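Local coordinates for protein aldehyde dehydrogenase (Burkholderia vietnamiensis, PDB 5KF0) that probably catalyses the NAD(P)+-dependent oxidation of aldehydes to carboxylic acids, at residues I114-V119 with L167-V172; V150-C155 with A178-V183; P15-N20 with I197-A202. All coordinates share one frame; numbering follows the deposited sequence. Where two conformers were deposited one is given.

Interaction 1: I114-V119 with L167-V172. With NDP (NADPH dihydro-nicotinamide-adenine-dinucleotide phosphate), chain E.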
loop_
_atom_site.group_PDB
_atom_site.type_symbol
_atom_site.label_atom_id
_atom_site.label_comp_id
_atom_site.label_asym_id
_atom_site.label_seq_id
_atom_site.Cartn_x
_atom_site.Cartn_y
_atom_site.Cartn_z
ATOM N N ILE A 114 -5.661 21.885 15.443
ATOM C CA ILE A 114 -6.683 21.738 14.412
ATOM C C ILE A 114 -6.177 20.860 13.270
ATOM O O ILE A 114 -6.888 19.961 12.804
ATOM C CB ILE A 114 -7.134 23.124 13.914
ATOM C CG1 ILE A 114 -7.893 23.847 15.022
ATOM C CG2 ILE A 114 -8.009 22.983 12.677
ATOM C CD1 ILE A 114 -7.914 25.369 14.873
ATOM N N ASP A 115 -4.937 21.097 12.816
ATOM C CA ASP A 115 -4.326 20.277 11.769
ATOM C C ASP A 115 -4.330 18.802 12.153
ATOM O O ASP A 115 -4.667 17.932 11.340
ATOM C CB ASP A 115 -2.876 20.715 11.501
ATOM C CG ASP A 115 -2.755 22.054 10.765
ATOM O OD1 ASP A 115 -3.740 22.551 10.186
ATOM O OD2 ASP A 115 -1.626 22.601 10.759
ATOM N N THR A 116 -3.939 18.500 13.394
ATOM C CA THR A 116 -3.837 17.110 13.830
ATOM C C THR A 116 -5.204 16.432 13.845
ATOM O O THR A 116 -5.349 15.299 13.367
ATOM C CB THR A 116 -3.165 17.062 15.207
ATOM O OG1 THR A 116 -1.843 17.603 15.097
ATOM C CG2 THR A 116 -3.086 15.632 15.758
ATOM N N PHE A 117 -6.227 17.112 14.370
ATOM C CA PHE A 117 -7.571 16.539 14.320
ATOM C C PHE A 117 -8.085 16.407 12.895
ATOM O O PHE A 117 -8.829 15.460 12.594
ATOM C CB PHE A 117 -8.542 17.373 15.167
ATOM C CG PHE A 117 -8.584 16.945 16.607
ATOM C CD1 PHE A 117 -7.527 17.243 17.464
ATOM C CD2 PHE A 117 -9.671 16.241 17.106
ATOM C CE1 PHE A 117 -7.555 16.821 18.800
ATOM C CE2 PHE A 117 -9.709 15.831 18.444
ATOM C CZ PHE A 117 -8.650 16.125 19.284
ATOM N N ARG A 118 -7.718 17.331 12.002
ATOM C CA ARG A 118 -8.183 17.215 10.627
ATOM C C ARG A 118 -7.555 16.014 9.927
ATOM O O ARG A 118 -8.239 15.309 9.174
ATOM C CB ARG A 118 -7.898 18.496 9.848
ATOM C CG ARG A 118 -8.412 18.391 8.437
ATOM C CD ARG A 118 -8.503 19.710 7.731
ATOM N NE ARG A 118 -9.246 19.509 6.497
ATOM C CZ ARG A 118 -9.473 20.445 5.586
ATOM N NH1 ARG A 118 -9.017 21.685 5.757
ATOM N NH2 ARG A 118 -10.171 20.135 4.510
ATOM N N VAL A 119 -6.259 15.757 10.160
ATOM C CA VAL A 119 -5.659 14.541 9.601
ATOM C C VAL A 119 -6.384 13.308 10.128
ATOM O O VAL A 119 -6.660 12.357 9.379
ATOM C CB VAL A 119 -4.151 14.462 9.911
ATOM C CG1 VAL A 119 -3.561 13.146 9.403
ATOM C CG2 VAL A 119 -3.399 15.628 9.313
ATOM N N LEU A 167 0.298 17.716 21.598
ATOM C CA LEU A 167 0.751 16.374 21.957
ATOM C C LEU A 167 -0.374 15.545 22.569
ATOM O O LEU A 167 -0.395 14.320 22.411
ATOM C CB LEU A 167 1.965 16.456 22.875
ATOM C CG LEU A 167 3.158 17.063 22.128
ATOM C CD1 LEU A 167 4.296 17.354 23.122
ATOM C CD2 LEU A 167 3.642 16.151 20.970
ATOM N N ALA A 168 -1.334 16.177 23.239
ATOM C CA ALA A 168 -2.544 15.446 23.597
ATOM C C ALA A 168 -3.312 15.032 22.346
ATOM O O ALA A 168 -3.820 13.905 22.264
ATOM C CB ALA A 168 -3.423 16.301 24.513
ATOM N N ALA A 169 -3.389 15.926 21.355
ATOM C CA ALA A 169 -4.114 15.635 20.116
ATOM C C ALA A 169 -3.529 14.434 19.392
ATOM O O ALA A 169 -4.275 13.655 18.782
ATOM C CB ALA A 169 -4.105 16.856 19.191
ATOM N N HIS A 170 -2.204 14.263 19.445
ATOM C CA HIS A 170 -1.588 13.140 18.747
ATOM C C HIS A 170 -1.899 11.801 19.396
ATOM O O HIS A 170 -1.566 10.767 18.807
ATOM C CB HIS A 170 -0.068 13.365 18.629
ATOM C CG HIS A 170 0.305 14.139 17.402
ATOM N ND1 HIS A 170 0.222 13.596 16.135
ATOM C CD2 HIS A 170 0.699 15.428 17.235
ATOM C CE1 HIS A 170 0.564 14.511 15.243
ATOM N NE2 HIS A 170 0.860 15.629 15.885
ATOM N N LYS A 171 -2.540 11.785 20.565
ATOM C CA LYS A 171 -3.072 10.557 21.147
ATOM C C LYS A 171 -4.588 10.487 21.063
ATOM O O LYS A 171 -5.137 9.469 20.630
ATOM C CB LYS A 171 -2.617 10.426 22.611
ATOM C CG LYS A 171 -1.082 10.537 22.769
ATOM C CD LYS A 171 -0.634 10.260 24.212
ATOM C CE LYS A 171 0.840 10.656 24.404
ATOM N NZ LYS A 171 1.762 9.844 23.539
ATOM N N VAL A 172 -5.266 11.574 21.442
ATOM C CA VAL A 172 -6.728 11.620 21.471
ATOM C C VAL A 172 -7.306 11.429 20.075
ATOM O O VAL A 172 -8.246 10.649 19.875
ATOM C CB VAL A 172 -7.197 12.950 22.085
ATOM C CG1 VAL A 172 -8.701 13.144 21.888
ATOM C CG2 VAL A 172 -6.826 13.012 23.567
HETATM P PA NDP E . 7.871 14.846 32.406
HETATM O O1A NDP E . 8.497 13.526 32.102
HETATM O O2A NDP E . 8.451 15.498 33.662
HETATM O O5B NDP E . 6.293 14.742 32.566
HETATM C C5B NDP E . 5.536 14.293 31.414
HETATM C C4B NDP E . 4.231 13.713 31.889
HETATM O O4B NDP E . 4.482 12.482 32.605
HETATM C C3B NDP E . 3.438 14.604 32.854
HETATM O O3B NDP E . 2.038 14.429 32.652
HETATM C C2B NDP E . 3.842 14.027 34.211
HETATM O O2B NDP E . 2.893 14.260 35.272
HETATM C C1B NDP E . 3.836 12.551 33.858
HETATM N N9A NDP E . 4.550 11.701 34.801
HETATM C C8A NDP E . 5.806 11.867 35.324
HETATM N N7A NDP E . 6.190 10.885 36.106
HETATM C C5A NDP E . 5.110 10.017 36.100
HETATM C C6A NDP E . 4.884 8.774 36.725
HETATM N N6A NDP E . 5.760 8.179 37.543
HETATM N N1A NDP E . 3.701 8.161 36.489
HETATM C C2A NDP E . 2.811 8.757 35.693
HETATM N N3A NDP E . 2.908 9.927 35.055
HETATM C C4A NDP E . 4.090 10.508 35.303
HETATM O O3 NDP E . 8.068 15.809 31.159
HETATM P PN NDP E . 7.732 17.345 30.912
HETATM O O1N NDP E . 6.286 17.585 31.146
HETATM O O2N NDP E . 8.687 18.150 31.756
HETATM O O5D NDP E . 8.035 17.575 29.373
HETATM C C5D NDP E . 9.346 17.744 28.809
HETATM C C4D NDP E . 9.827 16.416 28.281
HETATM O O4D NDP E . 8.896 15.913 27.285
HETATM C C3D NDP E . 11.190 16.516 27.592
HETATM O O3D NDP E . 12.053 15.432 27.919
HETATM C C2D NDP E . 10.804 16.528 26.114
HETATM O O2D NDP E . 11.815 16.134 25.193
HETATM C C1D NDP E . 9.619 15.573 26.117
HETATM N N1N NDP E . 8.830 15.817 24.915
HETATM C C2N NDP E . 8.676 14.850 23.949
HETATM C C3N NDP E . 8.091 15.097 22.760
HETATM C C7N NDP E . 7.849 14.028 21.754
HETATM O O7N NDP E . 6.842 14.123 21.038
HETATM N N7N NDP E . 8.748 13.057 21.610
HETATM C C4N NDP E . 7.695 16.484 22.402
HETATM C C5N NDP E . 7.600 17.346 23.615
HETATM C C6N NDP E . 8.204 17.016 24.741
HETATM P P2B NDP E . 2.948 15.628 36.176
HETATM O O1X NDP E . 3.939 16.543 35.560
HETATM O O2X NDP E . 1.518 16.081 36.187
HETATM O O3X NDP E . 3.348 15.199 37.571
#
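T116 sets its methyl on the imidazole of H170: CG2 stands over the centre of the ring, 3.8 Å from the centroid and only 6° off the normal, a CH-pi contact made face-on. CG2 lies anti to the backbone N (T116 OG1 at chi1 -62°), which carries the methyl out toward the neighbouring helix, while OG1 is turned beside its own backbone N. There the hydroxyl is engaged by N166 and by the carbonyl of R112, so the branched residue gives one arm to packing and the other to polar bonds. H170 divides its tasks similarly, since its NE2 is hydrogen-bonded to D450; that bond and the methyl over one face would both limit turning of the ring. Next to this pair, A169 presents its CB to two partners, T116 CG2 at 3.8 Å and F117 CE1 at 3.5 Å, the latter from the ring's edge and near its plane. Segments 114-119 and 167-172, on helices 103-123 and 164-178, run almost parallel, 10° apart with axes 9.1 Å from each other, and a residue as small as alanine suits a spacing that also has to admit a phenyl ring. Helix 164-178 belongs to the Rossmann-type cofactor-binding domain of the aldehyde dehydrogenase fold, and on its far side L167 CD1 touches the nicotinamide of NADPH, 3.3 Å from NDP C5N. F117 reaches further along this helix with its tip, CZ meeting V172 CG1 at 4.0 Å, and its ring packs edge-to-face with F84 of helix 70-86. V172 continues the apolar surface onto F182 and L184 of strand 182-185.

Interaction 2: V150-C155 with A178-V183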
loop_
_atom_site.group_PDB
_atom_site.type_symbol
_atom_site.label_atom_id
_atom_site.label_comp_id
_atom_site.label_asym_id
_atom_site.label_seq_id
_atom_site.Cartn_x
_atom_site.Cartn_y
_atom_site.Cartn_z
ATOM N N VAL A 150 -8.698 -3.824 14.493
ATOM C CA VAL A 150 -9.663 -3.764 15.594
ATOM C C VAL A 150 -9.107 -2.828 16.663
ATOM O O VAL A 150 -7.910 -2.903 16.961
ATOM C CB VAL A 150 -9.924 -5.171 16.165
ATOM C CG1 VAL A 150 -10.907 -5.124 17.338
ATOM C CG2 VAL A 150 -10.440 -6.103 15.067
ATOM N N PRO A 151 -9.900 -1.950 17.268
ATOM C CA PRO A 151 -9.361 -1.110 18.345
ATOM C C PRO A 151 -8.717 -1.978 19.418
ATOM O O PRO A 151 -9.229 -3.045 19.766
ATOM C CB PRO A 151 -10.593 -0.374 18.891
ATOM C CG PRO A 151 -11.663 -0.543 17.901
ATOM C CD PRO A 151 -11.331 -1.701 17.004
ATOM N N ILE A 152 -7.573 -1.522 19.937
ATOM C CA ILE A 152 -6.817 -2.347 20.880
ATOM C C ILE A 152 -7.527 -2.463 22.226
ATOM O O ILE A 152 -7.332 -3.447 22.951
ATOM C CB ILE A 152 -5.384 -1.804 21.038
ATOM C CG1 ILE A 152 -4.478 -2.843 21.707
ATOM C CG2 ILE A 152 -5.387 -0.468 21.796
ATOM C CD1 ILE A 152 -2.990 -2.479 21.620
ATOM N N GLY A 153 -8.356 -1.492 22.581
ATOM C CA GLY A 153 -9.017 -1.493 23.862
ATOM C C GLY A 153 -8.752 -0.192 24.583
ATOM O O GLY A 153 -8.328 0.794 23.970
ATOM N N PRO A 154 -8.976 -0.159 25.896
ATOM C CA PRO A 154 -8.722 1.079 26.646
ATOM C C PRO A 154 -7.259 1.480 26.564
ATOM O O PRO A 154 -6.360 0.657 26.751
ATOM C CB PRO A 154 -9.125 0.714 28.079
ATOM C CG PRO A 154 -10.085 -0.459 27.914
ATOM C CD PRO A 154 -9.508 -1.227 26.758
ATOM N N CYS A 155 -7.028 2.760 26.284
ATOM C CA CYS A 155 -5.685 3.307 26.147
ATOM C C CYS A 155 -5.419 4.294 27.271
ATOM O O CYS A 155 -6.291 5.090 27.623
ATOM C CB CYS A 155 -5.502 4.032 24.809
ATOM S SG CYS A 155 -5.607 2.952 23.358
ATOM N N ALA A 178 -9.536 5.434 15.616
ATOM C CA ALA A 178 -9.377 3.984 15.701
ATOM C C ALA A 178 -10.503 3.307 16.465
ATOM O O ALA A 178 -10.670 2.092 16.332
ATOM C CB ALA A 178 -8.051 3.630 16.377
ATOM N N GLY A 179 -11.259 4.051 17.265
ATOM C CA GLY A 179 -12.337 3.469 18.038
ATOM C C GLY A 179 -11.957 2.980 19.417
ATOM O O GLY A 179 -12.603 2.061 19.933
ATOM N N CYS A 180 -10.930 3.592 20.060
ATOM C CA CYS A 180 -10.463 3.196 21.391
ATOM C C CYS A 180 -10.991 4.139 22.451
ATOM O O CYS A 180 -10.801 5.360 22.326
ATOM C CB CYS A 180 -8.941 3.223 21.466
ATOM S SG CYS A 180 -8.094 2.000 20.498
ATOM N N PRO A 181 -11.601 3.630 23.521
ATOM C CA PRO A 181 -11.768 4.451 24.724
ATOM C C PRO A 181 -10.399 4.796 25.293
ATOM O O PRO A 181 -9.440 4.026 25.165
ATOM C CB PRO A 181 -12.548 3.534 25.680
ATOM C CG PRO A 181 -13.016 2.358 24.835
ATOM C CD PRO A 181 -11.979 2.229 23.759
ATOM N N PHE A 182 -10.304 5.960 25.937
ATOM C CA PHE A 182 -9.012 6.364 26.478
ATOM C C PHE A 182 -9.201 7.170 27.755
ATOM O O PHE A 182 -10.240 7.801 27.975
ATOM C CB PHE A 182 -8.198 7.187 25.463
ATOM C CG PHE A 182 -8.798 8.530 25.153
ATOM C CD1 PHE A 182 -8.494 9.639 25.943
ATOM C CD2 PHE A 182 -9.676 8.683 24.080
ATOM C CE1 PHE A 182 -9.052 10.885 25.669
ATOM C CE2 PHE A 182 -10.242 9.929 23.790
ATOM C CZ PHE A 182 -9.936 11.029 24.592
ATOM N N VAL A 183 -8.149 7.183 28.568
ATOM C CA VAL A 183 -8.055 8.030 29.749
ATOM C C VAL A 183 -6.772 8.835 29.595
ATOM O O VAL A 183 -5.687 8.251 29.502
ATOM C CB VAL A 183 -8.028 7.213 31.054
ATOM C CG1 VAL A 183 -8.027 8.158 32.268
ATOM C CG2 VAL A 183 -9.241 6.246 31.133
#
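A beta-alpha-beta crossover of the Rossmann-type domain closes here: strand 155-158 leads through helix 164-178 into strand 182-185, and the two strands lie side by side and parallel. C155, bridged in parallel with F182, carries the pairing. Its N donates to P181 O at 2.9 Å, and its O accepts from V183 N at 3.0 Å, almost in line with the carbonyl, so both backbone groups of one residue grip the residues flanking F182. The CA of P154 adds a weaker C-H...O contact to P181 O. Proline suits positions 154 and 181, where the strands are only beginning and no amide proton is offered. Further back, the thiols gather: C155 SG, anti to its carbonyl carbon (chi1 -65°), rests 3.8 Å from C180 CB, and C180 SG in turn touches I152 CG2 and P151 CB. P151 lays CG against A178 O (3.2 Å) and CB against G179 O (3.3 Å), where helix 164-178 ends in a Schellman motif. G179, its C-prime residue, has positive phi; a CB would jam against the preceding carbonyl O and crowd P151 CG. The chemistry implies a division of labour: backbone bonds fix the strand register, while small sulfur and proline side chains pack between the loops preceding it.

Interaction 3: P15-N20 with I197-A202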
loop_
_atom_site.group_PDB
_atom_site.type_symbol
_atom_site.label_atom_id
_atom_site.label_comp_id
_atom_site.label_asym_id
_atom_site.label_seq_id
_atom_site.Cartn_x
_atom_site.Cartn_y
_atom_site.Cartn_z
ATOM N N PRO A 15 -13.677 21.596 35.878
ATOM C CA PRO A 15 -13.887 20.222 36.336
ATOM C C PRO A 15 -12.901 19.288 35.653
ATOM O O PRO A 15 -12.198 19.670 34.715
ATOM C CB PRO A 15 -15.313 19.932 35.870
ATOM C CG PRO A 15 -15.368 20.655 34.522
ATOM C CD PRO A 15 -14.491 21.901 34.687
ATOM N N TYR A 16 -12.856 18.046 36.126
ATOM C CA TYR A 16 -12.279 17.003 35.287
ATOM C C TYR A 16 -13.408 16.258 34.592
ATOM O O TYR A 16 -14.586 16.470 34.875
ATOM C CB TYR A 16 -11.347 16.045 36.058
ATOM C CG TYR A 16 -11.873 15.271 37.248
ATOM C CD1 TYR A 16 -12.914 14.349 37.121
ATOM C CD2 TYR A 16 -11.271 15.405 38.495
ATOM C CE1 TYR A 16 -13.364 13.618 38.217
ATOM C CE2 TYR A 16 -11.714 14.682 39.585
ATOM C CZ TYR A 16 -12.759 13.795 39.446
ATOM O OH TYR A 16 -13.205 13.069 40.530
ATOM N N TYR A 17 -13.044 15.407 33.638
ATOM C CA TYR A 17 -14.033 14.708 32.825
ATOM C C TYR A 17 -13.910 13.216 33.065
ATOM O O TYR A 17 -12.869 12.615 32.773
ATOM C CB TYR A 17 -13.885 15.069 31.347
ATOM C CG TYR A 17 -14.483 16.439 31.109
ATOM C CD1 TYR A 17 -15.798 16.579 30.674
ATOM C CD2 TYR A 17 -13.761 17.591 31.405
ATOM C CE1 TYR A 17 -16.367 17.837 30.500
ATOM C CE2 TYR A 17 -14.325 18.855 31.236
ATOM C CZ TYR A 17 -15.626 18.964 30.783
ATOM O OH TYR A 17 -16.199 20.213 30.610
ATOM N N LEU A 18 -14.967 12.637 33.624
ATOM C CA LEU A 18 -15.019 11.226 33.980
ATOM C C LEU A 18 -16.132 10.598 33.157
ATOM O O LEU A 18 -17.305 10.968 33.312
ATOM C CB LEU A 18 -15.266 11.055 35.483
ATOM C CG LEU A 18 -15.528 9.641 35.998
ATOM C CD1 LEU A 18 -14.330 8.778 35.745
ATOM C CD2 LEU A 18 -15.874 9.667 37.493
ATOM N N ALA A 19 -15.766 9.649 32.296
ATOM C CA ALA A 19 -16.719 8.978 31.406
ATOM C C ALA A 19 -17.602 9.997 30.687
ATOM O O ALA A 19 -18.837 9.952 30.738
ATOM C CB ALA A 19 -17.554 7.951 32.167
ATOM N N ASN A 20 -16.941 10.946 30.037
ATOM C CA ASN A 20 -17.475 11.946 29.126
ATOM C C ASN A 20 -18.126 13.131 29.826
ATOM O O ASN A 20 -18.579 14.027 29.118
ATOM C CB ASN A 20 -18.528 11.403 28.141
ATOM C CG ASN A 20 -18.064 10.183 27.354
ATOM O OD1 ASN A 20 -17.344 9.312 27.858
ATOM N ND2 ASN A 20 -18.517 10.102 26.104
ATOM N N ILE A 197 -10.342 20.607 25.454
ATOM C CA ILE A 197 -10.551 19.497 24.520
ATOM C C ILE A 197 -11.634 18.566 25.052
ATOM O O ILE A 197 -12.556 18.175 24.324
ATOM C CB ILE A 197 -9.229 18.746 24.265
ATOM C CG1 ILE A 197 -8.226 19.631 23.513
ATOM C CG2 ILE A 197 -9.485 17.455 23.494
ATOM C CD1 ILE A 197 -6.871 18.966 23.269
ATOM N N ALA A 198 -11.564 18.234 26.350
ATOM C CA ALA A 198 -12.563 17.351 26.952
ATOM C C ALA A 198 -13.959 17.959 26.913
ATOM O O ALA A 198 -14.942 17.257 26.646
ATOM C CB ALA A 198 -12.166 17.020 28.394
ATOM N N GLU A 199 -14.071 19.263 27.196
ATOM C CA GLU A 199 -15.378 19.920 27.162
ATOM C C GLU A 199 -15.995 19.839 25.768
ATOM O O GLU A 199 -17.201 19.606 25.622
ATOM C CB GLU A 199 -15.226 21.376 27.596
ATOM C CG GLU A 199 -16.520 22.162 27.628
ATOM C CD GLU A 199 -16.265 23.664 27.660
ATOM O OE1 GLU A 199 -17.111 24.422 27.152
ATOM O OE2 GLU A 199 -15.203 24.078 28.172
ATOM N N VAL A 200 -15.169 20.029 24.736
ATOM C CA VAL A 200 -15.640 19.925 23.357
ATOM C C VAL A 200 -16.092 18.499 23.049
ATOM O O VAL A 200 -17.162 18.283 22.464
ATOM C CB VAL A 200 -14.545 20.409 22.392
ATOM C CG1 VAL A 200 -14.891 20.056 20.948
ATOM C CG2 VAL A 200 -14.372 21.921 22.541
ATOM N N LEU A 201 -15.287 17.501 23.437
ATOM C CA LEU A 201 -15.684 16.107 23.234
ATOM C C LEU A 201 -16.961 15.763 23.984
ATOM O O LEU A 201 -17.748 14.929 23.518
ATOM C CB LEU A 201 -14.560 15.166 23.673
ATOM C CG LEU A 201 -13.399 15.015 22.706
ATOM C CD1 LEU A 201 -12.267 14.261 23.390
ATOM C CD2 LEU A 201 -13.886 14.273 21.466
ATOM N N ALA A 202 -17.188 16.390 25.143
ATOM C CA ALA A 202 -18.385 16.115 25.926
ATOM C C ALA A 202 -19.657 16.568 25.225
ATOM O O ALA A 202 -20.747 16.108 25.589
ATOM C CB ALA A 202 -18.273 16.786 27.293
HETATM O O HOH W 1 -20.874 14.102 27.636
HETATM O O HOH W 2 -19.537 12.607 24.987
#
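Strand 16-18 and helix 197-202 cross at 41° with their axes 8.9 Å apart, and the backbones draw closest at N20 and A202, whose CA atoms are 5.3 Å from each other. Y17 lies broadside to the helix, one ring face under the backbone between A198 and E199, with E199 N 3.9 Å above the plane and toward the rim. CD2 meets A198 CB at 3.5 Å, and CE1 reaches A202 CB, so two alanines one turn apart receive the tyrosine without pushing the helix away. The phenolic OH lies 3.4 Å from E199 CB, beside the aliphatic part of that side chain; E199 itself extends past it, CG anti to the backbone N (chi1 -179°), to a salt bridge with R87. In the fold, strand 13-18 of the N-terminal sheet adds to strand 211-213 of the cofactor-binding domain through the backbone hydrogen bond of Y17 with V213. At the narrow end the methyl of A202 sits against N20 O at 3.3 Å. One water lies in hydrogen-bonding reach of N20 O and A202 O; another accepts from N20 ND2 and lies near L201 O. N20 OD1 is taken by G209 N, which fixes the amide beside A202.

All three contacts involve elements of the cofactor-binding domain. Helix 164-178 ties interaction 1 to interaction 2, running from the nicotinamide to the Schellman turn before strand 182-185, and helix 192-202 of interaction 3 follows that strand. Their side chains converge in one apolar cluster: V172 CG1 meets F182 CZ at 3.6 Å, and L201 CD1 touches both. All three are largely buried; the centre of interaction 1 lies nearest the chain centre (about 11 Å), those of interactions 2 and 3 further out (about 20 and 22 Å), and interaction 3 has the partly exposed E199 and A202. Chemistry follows place: side-chain packing in 114-119/167-172, direct backbone bonding in 150-155/178-183, and a tyrosine face with bridging waters in 15-20/197-202.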